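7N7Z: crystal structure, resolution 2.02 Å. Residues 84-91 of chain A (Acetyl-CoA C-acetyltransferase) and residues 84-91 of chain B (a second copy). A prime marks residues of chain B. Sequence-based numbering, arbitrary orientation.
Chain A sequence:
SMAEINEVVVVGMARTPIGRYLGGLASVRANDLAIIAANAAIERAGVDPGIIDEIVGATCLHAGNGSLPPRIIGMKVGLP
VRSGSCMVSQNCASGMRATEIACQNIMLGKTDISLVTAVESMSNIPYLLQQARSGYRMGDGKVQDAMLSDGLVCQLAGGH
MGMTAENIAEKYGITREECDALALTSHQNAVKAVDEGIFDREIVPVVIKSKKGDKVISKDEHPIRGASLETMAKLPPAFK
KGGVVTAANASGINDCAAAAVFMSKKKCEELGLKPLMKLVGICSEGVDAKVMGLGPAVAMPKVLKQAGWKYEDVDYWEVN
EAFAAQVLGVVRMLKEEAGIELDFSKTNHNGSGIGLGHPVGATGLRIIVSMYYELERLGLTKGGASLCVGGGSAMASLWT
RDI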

# COMPACT_ATOMS: atom_id res chain seq x y z
N GLY A 84 2.81 33.34 14.02
CA GLY A 84 3.50 32.10 14.28
C GLY A 84 2.59 30.90 14.12
O GLY A 84 1.36 31.01 14.13
N SER A 85 3.20 29.73 13.96
CA SER A 85 2.46 28.49 13.79
C SER A 85 3.28 27.34 14.33
O SER A 85 4.51 27.34 14.22
CB SER A 85 2.11 28.25 12.32
OG SER A 85 3.24 27.78 11.60
N CYS A 86 2.60 26.36 14.93
CA CYS A 86 3.27 25.16 15.40
C CYS A 86 2.22 24.10 15.67
O CYS A 86 1.04 24.40 15.87
CB CYS A 86 4.12 25.42 16.65
SG CYS A 86 3.19 25.71 18.17
N MET A 87 2.67 22.85 15.67
CA MET A 87 1.82 21.69 15.94
C MET A 87 2.33 21.01 17.20
O MET A 87 3.54 20.79 17.35
CB MET A 87 1.85 20.71 14.77
CG MET A 87 0.89 19.54 14.92
SD MET A 87 0.17 19.04 13.34
CE MET A 87 1.65 18.89 12.34
N VAL A 88 1.41 20.68 18.11
CA VAL A 88 1.77 20.06 19.38
C VAL A 88 0.95 18.80 19.58
O VAL A 88 -0.22 18.72 19.17
CB VAL A 88 1.59 21.03 20.57
CG1 VAL A 88 0.14 21.03 21.05
CG2 VAL A 88 2.53 20.66 21.70
N SER A 89 1.56 17.81 20.22
CA SER A 89 0.90 16.54 20.51
C SER A 89 1.27 16.09 21.91
O SER A 89 2.45 15.91 22.21
CB SER A 89 1.29 15.47 19.48
OG SER A 89 0.81 14.20 19.88
N GLN A 90 0.26 15.93 22.76
CA GLN A 90 0.37 15.22 24.02
C GLN A 90 -0.68 14.12 24.06
O GLN A 90 -1.37 13.91 25.07
CB GLN A 90 0.23 16.17 25.21
CG GLN A 90 0.77 15.60 26.52
CD GLN A 90 1.13 16.68 27.53
OE1 GLN A 90 1.48 17.80 27.17
NE2 GLN A 90 1.05 16.33 28.82
N ASN A 91 -0.82 13.40 22.94
CA ASN A 91 -1.86 12.40 22.74
C ASN A 91 -3.23 12.95 23.15
O ASN A 91 -3.71 13.92 22.55
CB ASN A 91 -1.51 11.11 23.49
CG ASN A 91 -0.70 10.14 22.65
OD1 ASN A 91 -0.91 10.02 21.44
ND2 ASN A 91 0.24 9.45 23.28
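Chain B, residues 84-91: GSCMVSQN

Chain B lies beside chain A as a second copy of the same strand, running the other way. Residues 84-89 are extended in both chains, and Gln90 and Gln90′ lie beyond the strand ends. The N-to-C directions of the two strands make an angle of 156°, so the pairing is antiparallel with some twist. The strand axes come within 4.5 Å of each other. Together the two stretches bury 500 Å².

The register is symmetric about Val88. Val88 CA lies 4.4 Å from Val88′ CA, and this is a non-hydrogen-bonded pair. One step out, Met87 CA is 4.9 Å from Ser89′ CA, and Ser89 CA is likewise 4.9 Å from Met87′ CA. Both are hydrogen-bonded pairs. Further out, Cys86 CA is 4.7 Å from Gln90′ CA, and Gln90 CA is 4.7 Å from Cys86′ CA.

Four backbone hydrogen bonds join the strands, two in each hydrogen-bonded pair. Met87 N donates to Ser89′ O at 2.7 Å, and Ser89′ N donates to Met87 O at 2.6 Å. The other pair repeats this: Ser89 N to Met87′ O is 2.6 Å, and Met87′ N to Ser89 O is 2.7 Å. The bonds donated by the methionines are the straighter ones, at 168° and 157°. Those donated by the serines are bent to 141°.

CA-H...O contacts add to this ladder. Val88′ CA is 3.2 Å from Met87 O, and Val88 CA is 3.2 Å from Met87′ O. Each methionine carbonyl therefore meets both an amide and a neighboring CA. The serine carbonyls do the same: Cys86 CA lies 3.2 Å from Ser89′ O, and Cys86′ CA lies 3.3 Å from Ser89 O.

Side chains alternate between the faces of the sheet. The two valines share one face. Met87, Ser89, Met87′ and Ser89′ share the other. There Met87 CB is 4.1 Å from Ser89′ CB, and Ser89 CB is 4.2 Å from Met87′ CE. On the valine face, Val88 CG2 makes a looser apolar contact with Cys86′ SG at 4.4 Å.

The glutamines pack against the opposite strand near Ser85 and Cys86. Gln90′ CD is 3.1 Å from Ser85 O, and Gln90 CD is 3.0 Å from Ser85′ O. Gln90′ OE1 is 3.7 Å from Cys86 CB, and Gln90 OE1 is 3.7 Å from Cys86′ CB. These amides do not hydrogen-bond across the pair; both are satisfied elsewhere in the structure.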

# COMPACT_ATOMS: atom_id res chain seq x y z
N GLY B 84 6.67 15.32 32.51
CA GLY B 84 5.82 15.67 31.39
C GLY B 84 6.40 15.22 30.06
O GLY B 84 7.58 14.88 29.94
N SER B 85 5.55 15.21 29.04
CA SER B 85 5.96 14.80 27.71
C SER B 85 5.05 15.45 26.69
O SER B 85 3.84 15.58 26.91
CB SER B 85 5.92 13.28 27.57
OG SER B 85 4.59 12.80 27.61
N CYS B 86 5.63 15.86 25.57
CA CYS B 86 4.86 16.40 24.46
C CYS B 86 5.75 16.43 23.23
O CYS B 86 6.99 16.39 23.33
CB CYS B 86 4.31 17.79 24.76
SG CYS B 86 5.50 19.13 24.55
N MET B 87 5.12 16.50 22.06
CA MET B 87 5.80 16.54 20.78
C MET B 87 5.37 17.80 20.03
O MET B 87 4.17 18.06 19.90
CB MET B 87 5.47 15.30 19.95
CG MET B 87 6.20 15.22 18.63
SD MET B 87 6.09 13.57 17.91
CE MET B 87 4.39 13.59 17.38
N VAL B 88 6.35 18.56 19.56
CA VAL B 88 6.11 19.85 18.93
C VAL B 88 6.69 19.81 17.52
O VAL B 88 7.68 19.13 17.25
CB VAL B 88 6.71 21.01 19.74
CG1 VAL B 88 8.17 20.73 20.07
CG2 VAL B 88 6.58 22.34 19.00
N SER B 89 6.06 20.57 16.62
CA SER B 89 6.53 20.68 15.25
C SER B 89 6.34 22.11 14.77
O SER B 89 5.24 22.67 14.86
CB SER B 89 5.78 19.72 14.32
OG SER B 89 6.27 19.82 13.00
N GLN B 90 7.43 22.70 14.27
CA GLN B 90 7.41 23.95 13.52
C GLN B 90 8.30 23.80 12.29
O GLN B 90 9.14 24.64 11.98
CB GLN B 90 7.85 25.13 14.39
CG GLN B 90 7.50 26.49 13.80
CD GLN B 90 7.55 27.62 14.82
OE1 GLN B 90 7.18 27.44 15.98
NE2 GLN B 90 8.00 28.79 14.39
N ASN B 91 8.11 22.68 11.58
CA ASN B 91 8.94 22.30 10.44
C ASN B 91 10.42 22.43 10.78
O ASN B 91 10.91 21.74 11.68
CB ASN B 91 8.56 23.12 9.20
CG ASN B 91 7.38 22.54 8.45
OD1 ASN B 91 7.19 21.32 8.42
ND2 ASN B 91 6.57 23.41 7.85